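Long-range contacts in uronate dehydrogenase (Agrobacterium tumefaciens, PDB 3RFX), which oxidises uronic acids such as galacturonate and glucuronate with NAD as the hydride acceptor, using a Rossmann-type fold: residues L160-P168 with T178-L188; E169-W179 with D228-I237. The protein carries 1 engineered substitution. All blocks are in the same frame, centred on the assembly; numbering follows the deposited sequence.

Contact 1 of 2, residues L160-P168 with T178-L188; sequences LVRIGSCTP and TWFSHDDFVSL. With PO4 (phosphate ion), chain F.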
# COMPACT_ATOMS: atom_id res chain seq x y z
N LEU A 160 -7.54 -5.10 22.33
CA LEU A 160 -8.80 -5.47 21.68
C LEU A 160 -8.65 -6.85 21.04
O LEU A 160 -8.21 -6.97 19.89
CB LEU A 160 -9.17 -4.43 20.62
CG LEU A 160 -9.24 -2.99 21.12
CD1 LEU A 160 -9.42 -2.03 19.95
CD2 LEU A 160 -10.37 -2.83 22.15
N VAL A 161 -9.01 -7.88 21.78
CA VAL A 161 -8.72 -9.24 21.34
C VAL A 161 -9.91 -9.80 20.56
O VAL A 161 -10.95 -10.11 21.13
CB VAL A 161 -8.36 -10.16 22.51
CG1 VAL A 161 -7.86 -11.50 21.99
CG2 VAL A 161 -7.31 -9.50 23.39
N ARG A 162 -9.74 -9.91 19.25
CA ARG A 162 -10.77 -10.47 18.38
C ARG A 162 -10.69 -11.99 18.45
O ARG A 162 -9.99 -12.63 17.66
CB ARG A 162 -10.60 -9.96 16.95
CG ARG A 162 -10.89 -8.47 16.85
CD ARG A 162 -10.71 -7.93 15.43
NE ARG A 162 -11.08 -6.52 15.36
CZ ARG A 162 -10.86 -5.75 14.30
NH1 ARG A 162 -10.25 -6.24 13.22
NH2 ARG A 162 -11.24 -4.48 14.32
N ILE A 163 -11.39 -12.55 19.42
CA ILE A 163 -11.33 -14.00 19.66
C ILE A 163 -11.86 -14.80 18.46
O ILE A 163 -12.91 -14.48 17.91
CB ILE A 163 -12.11 -14.37 20.93
CG1 ILE A 163 -11.48 -13.67 22.14
CG2 ILE A 163 -12.11 -15.88 21.16
CD1 ILE A 163 -12.31 -13.78 23.41
N GLY A 164 -11.10 -15.82 18.05
CA GLY A 164 -11.55 -16.75 17.02
C GLY A 164 -12.48 -17.76 17.67
O GLY A 164 -13.64 -17.46 17.96
N SER A 165 -11.96 -18.95 17.94
CA SER A 165 -12.72 -20.01 18.60
C SER A 165 -11.88 -20.54 19.74
O SER A 165 -10.96 -21.32 19.53
CB SER A 165 -13.02 -21.14 17.60
OG SER A 165 -13.72 -20.64 16.47
N CYS A 166 -12.17 -20.10 20.96
CA CYS A 166 -11.35 -20.49 22.10
C CYS A 166 -11.98 -21.70 22.76
O CYS A 166 -12.90 -21.58 23.57
CB CYS A 166 -11.21 -19.32 23.10
SG CYS A 166 -9.92 -19.58 24.34
N THR A 167 -11.49 -22.88 22.39
CA THR A 167 -12.08 -24.15 22.81
C THR A 167 -10.97 -25.10 23.23
O THR A 167 -9.80 -24.86 22.96
CB THR A 167 -12.85 -24.80 21.64
OG1 THR A 167 -11.94 -25.03 20.55
CG2 THR A 167 -13.97 -23.91 21.16
N PRO A 168 -11.34 -26.21 23.89
CA PRO A 168 -10.30 -27.18 24.27
C PRO A 168 -9.57 -27.74 23.05
O PRO A 168 -8.37 -28.01 23.14
CB PRO A 168 -11.10 -28.28 24.97
CG PRO A 168 -12.30 -27.57 25.50
CD PRO A 168 -12.65 -26.54 24.47
N THR A 178 -9.52 -20.78 12.96
CA THR A 178 -9.90 -19.84 14.02
C THR A 178 -9.54 -20.25 15.45
O THR A 178 -9.69 -19.45 16.38
CB THR A 178 -11.42 -19.55 14.01
OG1 THR A 178 -12.14 -20.76 14.27
CG2 THR A 178 -11.87 -18.97 12.66
N TRP A 179 -9.08 -21.49 15.63
CA TRP A 179 -8.81 -22.01 16.97
C TRP A 179 -7.85 -21.11 17.73
O TRP A 179 -6.82 -20.69 17.21
CB TRP A 179 -8.20 -23.41 16.91
CG TRP A 179 -8.07 -24.08 18.25
CD1 TRP A 179 -9.03 -24.16 19.23
CD2 TRP A 179 -6.93 -24.79 18.75
NE1 TRP A 179 -8.54 -24.87 20.31
CE2 TRP A 179 -7.26 -25.27 20.04
CE3 TRP A 179 -5.66 -25.07 18.23
CZ2 TRP A 179 -6.36 -26.01 20.81
CZ3 TRP A 179 -4.77 -25.80 18.99
CH2 TRP A 179 -5.13 -26.26 20.27
N PHE A 180 -8.22 -20.82 18.98
CA PHE A 180 -7.39 -20.06 19.91
C PHE A 180 -7.30 -20.91 21.16
O PHE A 180 -8.27 -21.01 21.91
CB PHE A 180 -8.09 -18.75 20.24
CG PHE A 180 -7.21 -17.70 20.91
CD1 PHE A 180 -5.82 -17.80 20.86
CD2 PHE A 180 -7.78 -16.61 21.53
CE1 PHE A 180 -5.02 -16.82 21.46
CE2 PHE A 180 -6.99 -15.63 22.13
CZ PHE A 180 -5.62 -15.73 22.09
N SER A 181 -6.16 -21.56 21.38
CA SER A 181 -6.04 -22.50 22.50
C SER A 181 -6.10 -21.77 23.85
O SER A 181 -5.79 -20.58 23.94
CB SER A 181 -4.75 -23.30 22.42
OG SER A 181 -3.62 -22.47 22.71
N HIS A 182 -6.49 -22.49 24.90
CA HIS A 182 -6.45 -21.92 26.24
C HIS A 182 -5.05 -21.43 26.59
O HIS A 182 -4.88 -20.30 27.07
CB HIS A 182 -6.93 -22.93 27.28
CG HIS A 182 -8.38 -23.27 27.16
ND1 HIS A 182 -8.93 -24.40 27.72
CD2 HIS A 182 -9.39 -22.64 26.53
CE1 HIS A 182 -10.22 -24.44 27.45
NE2 HIS A 182 -10.53 -23.39 26.73
N ASP A 183 -4.04 -22.26 26.32
CA ASP A 183 -2.66 -21.89 26.60
C ASP A 183 -2.26 -20.58 25.91
O ASP A 183 -1.58 -19.75 26.51
CB ASP A 183 -1.69 -22.98 26.16
CG ASP A 183 -1.59 -24.13 27.15
OD1 ASP A 183 -2.18 -24.04 28.25
OD2 ASP A 183 -0.91 -25.12 26.82
N ASP A 184 -2.65 -20.42 24.65
CA ASP A 184 -2.25 -19.22 23.90
C ASP A 184 -3.01 -17.97 24.34
O ASP A 184 -2.46 -16.87 24.31
CB ASP A 184 -2.38 -19.45 22.38
CG ASP A 184 -1.28 -20.34 21.83
OD1 ASP A 184 -0.19 -20.40 22.43
OD2 ASP A 184 -1.49 -20.99 20.78
N PHE A 185 -4.25 -18.12 24.78
CA PHE A 185 -4.99 -16.97 25.28
C PHE A 185 -4.40 -16.56 26.63
O PHE A 185 -4.21 -15.38 26.91
CB PHE A 185 -6.49 -17.28 25.39
CG PHE A 185 -7.36 -16.06 25.54
CD1 PHE A 185 -6.80 -14.78 25.56
CD2 PHE A 185 -8.73 -16.18 25.67
CE1 PHE A 185 -7.60 -13.66 25.71
CE2 PHE A 185 -9.53 -15.06 25.82
CZ PHE A 185 -8.97 -13.80 25.84
N VAL A 186 -4.06 -17.55 27.46
CA VAL A 186 -3.42 -17.26 28.74
C VAL A 186 -2.09 -16.53 28.54
O VAL A 186 -1.83 -15.52 29.19
CB VAL A 186 -3.22 -18.53 29.57
CG1 VAL A 186 -2.36 -18.23 30.81
CG2 VAL A 186 -4.59 -19.08 29.99
N SER A 187 -1.26 -17.02 27.63
CA SER A 187 0.03 -16.37 27.40
C SER A 187 -0.15 -14.97 26.81
O SER A 187 0.64 -14.07 27.10
CB SER A 187 0.94 -17.22 26.51
OG SER A 187 0.40 -17.33 25.21
N LEU A 188 -1.20 -14.76 26.01
CA LEU A 188 -1.47 -13.42 25.48
C LEU A 188 -1.80 -12.47 26.63
O LEU A 188 -1.31 -11.34 26.69
CB LEU A 188 -2.61 -13.44 24.46
CG LEU A 188 -3.10 -12.05 24.03
CD1 LEU A 188 -1.98 -11.28 23.32
CD2 LEU A 188 -4.35 -12.14 23.16
P PO4 F . -7.43 -26.17 30.45
O1 PO4 F . -7.43 -26.20 28.93
O2 PO4 F . -6.34 -27.07 30.97
O3 PO4 F . -7.18 -24.76 30.93
O4 PO4 F . -8.78 -26.64 30.95
O HOH W 1 -13.38 -23.07 26.18
O HOH W 2 -7.35 -25.13 24.46
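The sulfur of C166 lies among three rings of T178-L188. SG meets H182 and F185 at their ring edges, 3.8 Å from H182 CD2, and sits obliquely to F180. With SG anti to the backbone N (chi1 -167°), the sulfur is placed beside the first turn of the helix.

Beside the cysteine the two backbones form a single beta bridge, S165 with W179. S165 N donates to T178 O at 2.8 Å, and F180 N donates to S165 O. The hydroxyls of S165 and T178 extend this pairing, with OG 2.7 Å from OG1. C166 CA lies 3.1 Å from F180 O, in a CA-H...O contact.

Further along, the indole of W179 donates from NE1 to T167 O at 2.9 Å (161°). The oxygen lies close to the ring plane, while NE1 stands above the carbonyl plane. A water donates a second bond to T167 O and accepts from H182 N. The hydroxyl of T167 is bonded to E169 O.

Nearer the sheet, strand 158-163 of the Rossmann-type fold packs on helix 182-194. S181 is the N-cap of this helix: OG accepts from D184 N and is bonded to D228 OD2. V161 CG1 and L188 CD2 meet tip to tip at 3.8 Å. The side chains of I163 and F185 cross at about a right angle, with CD1 nearest CE2, and the I163 side chain is about 6 Å from the bound NAD.

Both ring nitrogens of H182 have partners. NE2 bonds a water that also donates to C166 O. ND1 donates to phosphate O1 at 2.6 Å, almost straight at 171°, and R22 binds the same ion. The phosphate probably comes from the crystallisation liquor. Its negative charge would be expected to stabilise a protonated H182 in this crystal.

Contact 2 of 2, residues E169-W179 with D228-I237; sequences EPNNYRMLSTW and DNAEAFRRHI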
# COMPACT_ATOMS: atom_id res chain seq x y z
N GLU A 169 -10.28 -27.90 21.94
CA GLU A 169 -9.66 -28.36 20.70
C GLU A 169 -10.52 -27.94 19.50
O GLU A 169 -11.71 -27.68 19.64
CB GLU A 169 -9.47 -29.88 20.72
CG GLU A 169 -10.77 -30.64 20.72
CD GLU A 169 -10.58 -32.16 20.78
OE1 GLU A 169 -9.43 -32.65 20.68
OE2 GLU A 169 -11.60 -32.88 20.92
N PRO A 170 -9.91 -27.87 18.31
CA PRO A 170 -10.70 -27.55 17.11
C PRO A 170 -11.72 -28.67 16.89
O PRO A 170 -11.36 -29.84 17.06
CB PRO A 170 -9.66 -27.59 15.98
CG PRO A 170 -8.32 -27.49 16.65
CD PRO A 170 -8.49 -28.11 18.01
N ASN A 171 -12.95 -28.35 16.53
CA ASN A 171 -13.92 -29.42 16.27
C ASN A 171 -14.71 -29.30 14.97
O ASN A 171 -15.68 -30.03 14.76
CB ASN A 171 -14.89 -29.60 17.43
CG ASN A 171 -15.59 -28.33 17.80
OD1 ASN A 171 -16.27 -27.73 16.96
ND2 ASN A 171 -15.44 -27.90 19.05
N ASN A 172 -14.31 -28.38 14.11
CA ASN A 172 -14.85 -28.35 12.76
C ASN A 172 -13.85 -27.68 11.82
O ASN A 172 -12.80 -27.19 12.27
CB ASN A 172 -16.23 -27.67 12.72
CG ASN A 172 -16.18 -26.19 13.07
OD1 ASN A 172 -15.28 -25.46 12.64
ND2 ASN A 172 -17.17 -25.73 13.82
N TYR A 173 -14.16 -27.67 10.53
CA TYR A 173 -13.19 -27.22 9.53
C TYR A 173 -12.76 -25.76 9.74
O TYR A 173 -11.59 -25.42 9.58
CB TYR A 173 -13.74 -27.39 8.10
CG TYR A 173 -12.64 -27.34 7.06
CD1 TYR A 173 -12.01 -28.51 6.64
CD2 TYR A 173 -12.21 -26.13 6.53
CE1 TYR A 173 -10.98 -28.47 5.71
CE2 TYR A 173 -11.18 -26.09 5.60
CZ TYR A 173 -10.57 -27.26 5.19
OH TYR A 173 -9.54 -27.22 4.27
N ARG A 174 -13.72 -24.92 10.09
CA ARG A 174 -13.44 -23.50 10.34
C ARG A 174 -12.40 -23.31 11.44
O ARG A 174 -11.53 -22.44 11.35
CB ARG A 174 -14.74 -22.75 10.68
CG ARG A 174 -14.56 -21.27 11.05
CD ARG A 174 -15.91 -20.55 11.04
NE ARG A 174 -15.84 -19.20 11.60
CZ ARG A 174 -15.92 -18.92 12.90
NH1 ARG A 174 -16.06 -19.89 13.79
NH2 ARG A 174 -15.84 -17.66 13.31
N MET A 175 -12.48 -24.13 12.48
CA MET A 175 -11.56 -23.99 13.61
C MET A 175 -10.12 -24.36 13.27
O MET A 175 -9.20 -24.07 14.04
CB MET A 175 -12.04 -24.78 14.83
CG MET A 175 -13.35 -24.24 15.38
SD MET A 175 -13.69 -24.92 17.01
CE MET A 175 -15.42 -24.52 17.16
N LEU A 176 -9.91 -25.01 12.14
CA LEU A 176 -8.54 -25.22 11.69
C LEU A 176 -7.87 -23.87 11.42
O LEU A 176 -6.65 -23.77 11.37
CB LEU A 176 -8.49 -26.07 10.42
CG LEU A 176 -8.98 -27.50 10.63
CD1 LEU A 176 -9.02 -28.27 9.31
CD2 LEU A 176 -8.08 -28.22 11.65
N SER A 177 -8.70 -22.84 11.23
CA SER A 177 -8.19 -21.49 11.03
C SER A 177 -8.38 -20.62 12.27
O SER A 177 -7.52 -19.80 12.59
CB SER A 177 -8.85 -20.81 9.82
OG SER A 177 -8.65 -21.57 8.63
N THR A 178 -9.52 -20.78 12.96
CA THR A 178 -9.90 -19.84 14.02
C THR A 178 -9.54 -20.25 15.45
O THR A 178 -9.69 -19.45 16.38
CB THR A 178 -11.42 -19.55 14.01
OG1 THR A 178 -12.14 -20.76 14.27
CG2 THR A 178 -11.87 -18.97 12.66
N TRP A 179 -9.08 -21.49 15.63
CA TRP A 179 -8.81 -22.01 16.97
C TRP A 179 -7.85 -21.11 17.73
O TRP A 179 -6.82 -20.69 17.21
CB TRP A 179 -8.20 -23.41 16.91
CG TRP A 179 -8.07 -24.08 18.25
CD1 TRP A 179 -9.03 -24.16 19.23
CD2 TRP A 179 -6.93 -24.79 18.75
NE1 TRP A 179 -8.54 -24.87 20.31
CE2 TRP A 179 -7.26 -25.27 20.04
CE3 TRP A 179 -5.66 -25.07 18.23
CZ2 TRP A 179 -6.36 -26.01 20.81
CZ3 TRP A 179 -4.77 -25.80 18.99
CH2 TRP A 179 -5.13 -26.26 20.27
N ASP A 228 0.51 -23.05 19.95
CA ASP A 228 -0.31 -24.18 19.51
C ASP A 228 -0.69 -24.03 18.04
O ASP A 228 -0.59 -22.94 17.48
CB ASP A 228 -1.54 -24.33 20.40
CG ASP A 228 -1.17 -24.78 21.81
OD1 ASP A 228 -0.35 -25.71 21.95
OD2 ASP A 228 -1.69 -24.20 22.78
N ASN A 229 -1.10 -25.13 17.40
CA ASN A 229 -1.34 -25.12 15.96
C ASN A 229 -2.50 -26.07 15.65
O ASN A 229 -2.38 -27.28 15.85
CB ASN A 229 -0.08 -25.58 15.24
CG ASN A 229 -0.16 -25.44 13.73
OD1 ASN A 229 -1.24 -25.24 13.15
ND2 ASN A 229 0.99 -25.53 13.07
N ALA A 230 -3.60 -25.51 15.18
CA ALA A 230 -4.80 -26.29 14.91
C ALA A 230 -4.58 -27.35 13.82
O ALA A 230 -5.31 -28.34 13.74
CB ALA A 230 -5.95 -25.37 14.52
N GLU A 231 -3.56 -27.14 12.99
CA GLU A 231 -3.31 -28.05 11.87
C GLU A 231 -3.10 -29.49 12.36
O GLU A 231 -3.40 -30.45 11.64
CB GLU A 231 -2.11 -27.57 11.05
CG GLU A 231 -1.89 -28.32 9.75
CD GLU A 231 -3.02 -28.14 8.74
OE1 GLU A 231 -3.80 -27.15 8.81
OE2 GLU A 231 -3.12 -29.01 7.84
N ALA A 232 -2.61 -29.63 13.58
CA ALA A 232 -2.39 -30.95 14.16
C ALA A 232 -3.70 -31.76 14.27
O ALA A 232 -3.66 -32.98 14.42
CB ALA A 232 -1.75 -30.83 15.53
N PHE A 233 -4.83 -31.07 14.18
CA PHE A 233 -6.13 -31.70 14.36
C PHE A 233 -6.88 -31.96 13.06
O PHE A 233 -8.03 -32.39 13.08
CB PHE A 233 -7.02 -30.86 15.29
CG PHE A 233 -6.51 -30.77 16.71
CD1 PHE A 233 -6.98 -31.65 17.67
CD2 PHE A 233 -5.57 -29.82 17.06
CE1 PHE A 233 -6.52 -31.58 18.98
CE2 PHE A 233 -5.10 -29.74 18.37
CZ PHE A 233 -5.58 -30.62 19.33
N ARG A 234 -6.25 -31.69 11.92
CA ARG A 234 -6.95 -31.84 10.64
C ARG A 234 -7.51 -33.25 10.43
O ARG A 234 -8.67 -33.41 10.03
CB ARG A 234 -6.06 -31.45 9.46
CG ARG A 234 -6.79 -31.54 8.11
CD ARG A 234 -5.96 -30.99 6.96
NE ARG A 234 -5.68 -29.55 7.10
CZ ARG A 234 -6.45 -28.58 6.63
NH1 ARG A 234 -7.58 -28.88 5.97
NH2 ARG A 234 -6.11 -27.31 6.81
N ARG A 235 -6.71 -34.27 10.69
CA ARG A 235 -7.21 -35.63 10.53
C ARG A 235 -8.34 -35.92 11.52
O ARG A 235 -9.36 -36.53 11.17
CB ARG A 235 -6.11 -36.68 10.66
CG ARG A 235 -6.38 -37.89 9.76
CD ARG A 235 -6.11 -39.21 10.42
NE ARG A 235 -6.82 -40.29 9.74
CZ ARG A 235 -6.74 -41.58 10.09
NH1 ARG A 235 -5.97 -41.94 11.11
NH2 ARG A 235 -7.43 -42.49 9.42
N HIS A 236 -8.16 -35.48 12.76
CA HIS A 236 -9.18 -35.61 13.79
C HIS A 236 -10.52 -35.05 13.31
O HIS A 236 -11.57 -35.67 13.50
CB HIS A 236 -8.72 -34.91 15.08
CG HIS A 236 -9.83 -34.54 16.03
ND1 HIS A 236 -10.47 -35.46 16.83
CD2 HIS A 236 -10.39 -33.34 16.32
CE1 HIS A 236 -11.38 -34.85 17.56
NE2 HIS A 236 -11.36 -33.56 17.27
N ILE A 237 -10.47 -33.90 12.66
CA ILE A 237 -11.70 -33.29 12.15
C ILE A 237 -12.32 -34.11 11.00
O ILE A 237 -13.53 -34.33 10.98
CB ILE A 237 -11.47 -31.81 11.75
CG1 ILE A 237 -11.37 -30.96 13.03
CG2 ILE A 237 -12.62 -31.30 10.90
CD1 ILE A 237 -10.71 -29.65 12.82
O HOH W 3 -13.67 -32.02 18.78
O HOH W 4 -4.29 -24.99 10.54
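A T-shaped aromatic pair, F233 with W179, joins the loop and short helix of E169-W179 to the 3-10 turn and helix of D228-I237. The edge of F233 points at the face of the six-membered ring of W179, with the planes at 68°. P170 packs against both rings. Its CD makes a CH-pi contact 3.6 Å from the centroid of F233, and it also lies over a face of W179. The small side chain of A230 fits close by, with CB 3.7 Å from W179 CE3.

On the other side of A230, L176 carries much of the packing. Its two methyl groups have different partners. CD2 meets I237 CD1 tip to tip at 3.2 Å, tighter than usual for two carbons. CD1 lies over the face of the R234 guanidinium, 3.7 Å from CZ.

The R234 chain bends at chi3 (-63°), and its guanidinium is held at the edge by two residues. NE and NH2 form a side-on salt bridge with E231, one nitrogen to each carboxylate oxygen, with NE 2.7 Å from OE2. NH1 donates to Y173 OH at 3.1 Å, nearly in the guanidinium plane. These bonds should limit its rotation. A water links E231 OE1 to L176 O. At the far end, another water joins E169 OE2 to H236 NE2.

R234 and Y173 lie at a subunit contact. R194 of the second subunit comes close to R234 and makes a long, weak ion pair with E231. P196 of that subunit packs on Y173. Within the chain, N209 OD1 accepts from A230 N, and S177 OG is bonded to A211 O. The contact thus packs the loop and helix 175-178 against the 3-10 turn and start of helix 234-238, beside the loop that follows strand 202-205.

From the N terminus, the chain reaches strand 158-163 of the parallel sheet after five earlier strands. Contact 1 then closes a short loop, bringing the residues after this strand back against T178-L188. The loop carries E169-S177, which contact 2 joins to D228-I237 over a much longer span containing helix 182-194 and strand 202-205. The two contacts cross along the chain, since their segments alternate, and they share T178 and W179. D228 also bridges them: its OD2 probably bonds S181 OG, and its N probably bonds D184 OD2. Together they tie strand 158-163 to helix 182-194 and to the peripheral helices 175-178 and 234-238.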